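Local coordinates for Alpha/beta hydrolase fold protein (Sphaerobacter thermophilus, PDB 3R0V), which probably works as a hydrolase of the alpha/beta hydrolase fold and binds D-malate in its pocket in this crystal form, at residues S101-A106 against T199-S204; D124-P129 against S217-R222. All coordinates share one frame; numbering follows the deposited sequence. Where two conformers were deposited one is given.

Contact 1: S101-A106 against T199-S204; sequences SLLAAA and TARFAS
Phe202 presents one face of its ring to Leu102, and the apolar part of this contact is built around that meeting. CB of Leu102, rather than its branched end, does most of the touching: it sits 3.9 Å from the centroid of the Phe202 ring and 27° off the normal, a CH-pi contact displaced toward CZ. CD1 of Leu102 adds a looser touch at CE2, and the two side chains cross at about a right angle. The edge of the same ring, near its plane, meets CB of Ala106, 4.3 Å from Phe202 CD1. From the position after Leu102, CD2 of Leu103 comes within 4.1 Å of Phe202 CE1. Leu228 of helix 219-231 also packs on Phe202, and Leu102 reaches Leu114 of strand 111-117.

In fold terms, the contact joins the last turns of helix 96-106, the helix that follows the probable nucleophile elbow of an alpha/beta hydrolase, to the short helix 199-202 that precedes strand 209-213.

The second group of contacts belongs to Arg201. Its chain is bent at chi3 (72°), which folds NE back toward the arginine's own CB, and the guanidinium lays one face over Ala106 CB, 3.8 Å from NH2. NH1 comes to 3.5 Å from Leu103 CD2, while NH2 is hydrogen-bonded to Ser107 OG, just past the segment.

Polar links between the segments run through water. Ala106 O accepts from two waters: one accepts a hydrogen bond from Arg201 NE, lying in the guanidinium plane, and the other also donates to Ser204 OG. That link, like the one from Ser204 OG to Arg201 O, belongs to one of two deposited conformers and is doubtful; the bond from Ser204 N to Arg201 O is secure.

Contact 2: D124-P129 against S217-R222; sequences DDSRPP and SPAWIR
The guanidinium of Arg127 lies flat on the Trp220 indole, the side chain crossing the ring obliquely, a cation-pi stack that joins the loop after strand 111-117 to the first turn of helix 219-231 in this alpha/beta hydrolase fold. The arginine starts at the pyrrole end of the ring, where CB is 3.5 Å from Trp220 CG. With its CG anti to the backbone N (chi1 -177°) and the chain extended as far as NE, it runs out across the indole. CG lies against the CD2-CE2 bond shared by the two rings. CD stands over the six-membered ring, 3.6 Å from its centroid, in a CH-pi contact. NE passes over the face near CH2 and CZ2, and CZ settles 3.5 Å from CH2, which is over the centre of the guanidinium. The two planes are 20° apart. At the tip, NH1 closes to 3.3 Å from CZ3 and donates to Pro120 O, while NH2 goes to Gly158 O; these carbonyls would fix the rotation of the group. Pro218 and Ile221 pack on the opposite face of the indole. An alanine in place of Trp220 would probably cost the guanidinium its cation-pi stack and open a gap where the indole lay.

Nearer the backbone, Ser126 OG touches Trp220 CB at 3.3 Å. In an Asx turn Asp124 OD2 accepts from Ser126 N above the carboxylate plane; it also accepts from Ser126 OG, 2.6 Å away on the syn side. Asp124 OD1, hydrogen-bonded to His223 ND1, accepts from a water that also donates to Trp220 O, 2.9 Å from the water oxygen.

In the fold
The two contacts lie about 21 Å apart between centres, with nearest atoms about 11 Å apart, and do not touch. Their segments alternate along the chain: 101-106, 124-129, 199-204, 217-222. Strand 111-117 runs between the first two and strand 209-213 between the last two, and these strands are parallel neighbours in the central sheet. Each contact therefore ties a part of the chain next to one strand to a part next to the other, across the long, roughly half-helical region between these strands, which probably forms the cap, as in relatives. Contact 2 is nearer the malate, with the Arg127 side chain about 7 Å from the ligand against about 12 Å for Leu102 in contact 1.

Contact 1: S101-A106 against T199-S204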
# COMPACT_ATOMS: atom_id res chain seq x y z
N SER A 101 -5.82 1.63 -2.79
CA SER A 101 -6.90 2.25 -2.03
C SER A 101 -7.52 3.43 -2.78
O SER A 101 -8.75 3.59 -2.77
CB SER A 101 -6.42 2.68 -0.65
OG SER A 101 -5.97 1.57 0.10
N LEU A 102 -6.68 4.24 -3.42
CA LEU A 102 -7.17 5.36 -4.22
C LEU A 102 -7.97 4.86 -5.42
O LEU A 102 -9.04 5.40 -5.72
CB LEU A 102 -6.00 6.26 -4.67
CG LEU A 102 -5.34 7.07 -3.55
CD1 LEU A 102 -3.91 7.43 -3.90
CD2 LEU A 102 -6.16 8.34 -3.28
N LEU A 103 -7.47 3.84 -6.11
CA LEU A 103 -8.23 3.23 -7.20
C LEU A 103 -9.57 2.71 -6.70
O LEU A 103 -10.60 2.88 -7.37
CB LEU A 103 -7.43 2.11 -7.85
CG LEU A 103 -6.16 2.54 -8.59
CD1 LEU A 103 -5.40 1.29 -8.99
CD2 LEU A 103 -6.54 3.35 -9.82
N ALA A 104 -9.58 2.07 -5.54
CA ALA A 104 -10.81 1.51 -4.99
C ALA A 104 -11.81 2.63 -4.67
O ALA A 104 -13.01 2.51 -4.93
CB ALA A 104 -10.51 0.68 -3.74
N ALA A 105 -11.31 3.72 -4.09
CA ALA A 105 -12.15 4.86 -3.77
C ALA A 105 -12.75 5.46 -5.04
O ALA A 105 -13.94 5.77 -5.10
CB ALA A 105 -11.36 5.90 -3.00
N ALA A 106 -11.92 5.61 -6.08
CA ALA A 106 -12.38 6.17 -7.34
C ALA A 106 -13.39 5.25 -8.02
O ALA A 106 -14.23 5.72 -8.79
CB ALA A 106 -11.18 6.42 -8.26
N THR A 199 -5.25 11.49 -12.78
CA THR A 199 -5.78 12.72 -12.22
C THR A 199 -7.29 12.86 -12.32
O THR A 199 -7.95 13.23 -11.34
CB THR A 199 -5.12 13.93 -12.89
OG1 THR A 199 -3.72 13.91 -12.60
CG2 THR A 199 -5.74 15.23 -12.40
N ALA A 200 -7.84 12.58 -13.51
CA ALA A 200 -9.28 12.69 -13.73
C ALA A 200 -10.04 11.85 -12.72
O ALA A 200 -11.02 12.33 -12.12
CB ALA A 200 -9.62 12.25 -15.14
N ARG A 201 -9.60 10.62 -12.51
CA ARG A 201 -10.26 9.73 -11.56
C ARG A 201 -10.12 10.18 -10.12
O ARG A 201 -11.09 10.19 -9.36
CB ARG A 201 -9.73 8.32 -11.69
CG ARG A 201 -9.96 7.71 -13.05
CD ARG A 201 -9.73 6.22 -12.99
NE ARG A 201 -10.81 5.56 -12.26
CZ ARG A 201 -10.68 4.41 -11.61
NH1 ARG A 201 -9.50 3.80 -11.59
NH2 ARG A 201 -11.72 3.88 -10.98
N PHE A 202 -8.90 10.55 -9.72
CA PHE A 202 -8.68 10.91 -8.34
C PHE A 202 -9.34 12.25 -7.98
O PHE A 202 -9.75 12.44 -6.84
CB PHE A 202 -7.19 10.89 -7.98
CG PHE A 202 -6.55 9.51 -8.02
CD1 PHE A 202 -7.32 8.36 -8.25
CD2 PHE A 202 -5.19 9.36 -7.79
CE1 PHE A 202 -6.72 7.10 -8.28
CE2 PHE A 202 -4.60 8.11 -7.80
CZ PHE A 202 -5.35 6.98 -8.04
N ALA A 203 -9.46 13.15 -8.95
CA ALA A 203 -10.17 14.40 -8.69
C ALA A 203 -11.65 14.16 -8.38
O ALA A 203 -12.31 15.04 -7.81
CB ALA A 203 -10.02 15.35 -9.87
N SER A 204 -12.15 12.97 -8.71
CA SER A 204 -13.55 12.62 -8.50
C SER A 204 -13.81 12.01 -7.12
O SER A 204 -14.96 11.74 -6.75
CB SER A 204 -14.03 11.65 -9.59
OG SER A 204 -13.61 10.31 -9.33
O HOH W 1 -13.52 6.95 -11.65
O HOH W 2 -15.47 8.58 -8.45

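Contact 2: D124-P129 against S217-R222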
# COMPACT_ATOMS: atom_id res chain seq x y z
N ASP A 124 7.45 14.23 -11.38
CA ASP A 124 8.56 15.07 -11.85
C ASP A 124 9.84 14.26 -12.03
O ASP A 124 9.91 13.09 -11.63
CB ASP A 124 8.79 16.23 -10.87
CG ASP A 124 9.42 15.78 -9.57
OD1 ASP A 124 8.73 15.18 -8.71
OD2 ASP A 124 10.64 16.04 -9.37
N ASP A 125 10.85 14.89 -12.61
CA ASP A 125 12.09 14.20 -12.95
C ASP A 125 13.01 13.90 -11.76
O ASP A 125 14.03 13.23 -11.93
CB ASP A 125 12.89 14.99 -13.99
CG ASP A 125 12.30 14.90 -15.40
OD1 ASP A 125 11.31 14.19 -15.64
OD2 ASP A 125 12.89 15.55 -16.30
N SER A 126 12.68 14.38 -10.56
CA SER A 126 13.52 14.09 -9.40
C SER A 126 13.47 12.61 -9.01
O SER A 126 14.30 12.13 -8.25
CB SER A 126 13.19 14.97 -8.20
OG SER A 126 11.95 14.61 -7.62
N ARG A 127 12.48 11.88 -9.53
CA ARG A 127 12.47 10.43 -9.40
C ARG A 127 13.32 9.83 -10.51
O ARG A 127 13.16 10.18 -11.67
CB ARG A 127 11.06 9.87 -9.50
CG ARG A 127 11.03 8.37 -9.29
CD ARG A 127 9.63 7.84 -9.24
NE ARG A 127 9.61 6.40 -9.02
CZ ARG A 127 8.51 5.71 -8.75
NH1 ARG A 127 7.34 6.34 -8.66
NH2 ARG A 127 8.57 4.41 -8.57
N PRO A 128 14.23 8.91 -10.15
CA PRO A 128 15.03 8.23 -11.18
C PRO A 128 14.12 7.52 -12.19
O PRO A 128 13.10 6.99 -11.80
CB PRO A 128 15.83 7.20 -10.37
CG PRO A 128 15.81 7.69 -8.97
CD PRO A 128 14.52 8.42 -8.79
N PRO A 129 14.48 7.53 -13.48
CA PRO A 129 13.65 6.79 -14.44
C PRO A 129 13.63 5.30 -14.14
O PRO A 129 14.66 4.73 -13.76
CB PRO A 129 14.33 7.06 -15.79
CG PRO A 129 15.69 7.58 -15.46
CD PRO A 129 15.59 8.25 -14.13
N SER A 217 11.45 11.06 3.40
CA SER A 217 10.96 10.84 2.05
C SER A 217 11.87 11.48 1.01
O SER A 217 12.37 12.59 1.20
CB SER A 217 9.55 11.40 1.87
OG SER A 217 8.63 10.72 2.71
N PRO A 218 12.08 10.79 -0.11
CA PRO A 218 12.80 11.47 -1.19
C PRO A 218 11.96 12.62 -1.75
O PRO A 218 10.74 12.65 -1.57
CB PRO A 218 12.99 10.37 -2.24
CG PRO A 218 11.94 9.36 -1.96
CD PRO A 218 11.67 9.42 -0.46
N ALA A 219 12.63 13.59 -2.39
CA ALA A 219 11.93 14.73 -2.96
C ALA A 219 10.76 14.30 -3.84
O ALA A 219 9.69 14.92 -3.81
CB ALA A 219 12.90 15.61 -3.75
N TRP A 220 10.95 13.26 -4.62
CA TRP A 220 9.89 12.89 -5.55
C TRP A 220 8.61 12.42 -4.86
O TRP A 220 7.51 12.64 -5.37
CB TRP A 220 10.37 11.86 -6.58
CG TRP A 220 10.73 10.49 -6.07
CD1 TRP A 220 11.98 10.03 -5.74
CD2 TRP A 220 9.85 9.38 -5.92
NE1 TRP A 220 11.92 8.71 -5.37
CE2 TRP A 220 10.62 8.28 -5.48
CE3 TRP A 220 8.47 9.20 -6.11
CZ2 TRP A 220 10.06 7.02 -5.22
CZ3 TRP A 220 7.92 7.96 -5.85
CH2 TRP A 220 8.71 6.88 -5.41
N ILE A 221 8.76 11.80 -3.70
CA ILE A 221 7.61 11.42 -2.90
C ILE A 221 6.89 12.64 -2.33
O ILE A 221 5.66 12.69 -2.31
CB ILE A 221 8.04 10.46 -1.77
CG1 ILE A 221 8.22 9.04 -2.32
CG2 ILE A 221 7.05 10.47 -0.60
CD1 ILE A 221 6.89 8.35 -2.67
N ARG A 222 7.65 13.63 -1.86
CA ARG A 222 7.01 14.88 -1.40
C ARG A 222 6.22 15.51 -2.53
O ARG A 222 5.09 15.96 -2.31
CB ARG A 222 8.04 15.89 -0.90
CG ARG A 222 8.87 15.45 0.30
CD ARG A 222 9.54 16.68 0.93
NE ARG A 222 10.30 17.47 -0.04
CZ ARG A 222 11.61 17.33 -0.27
NH1 ARG A 222 12.33 16.47 0.43
NH2 ARG A 222 12.18 18.09 -1.19
O HOH W 3 7.56 12.76 -8.25
O HOH W 4 13.88 12.67 -5.35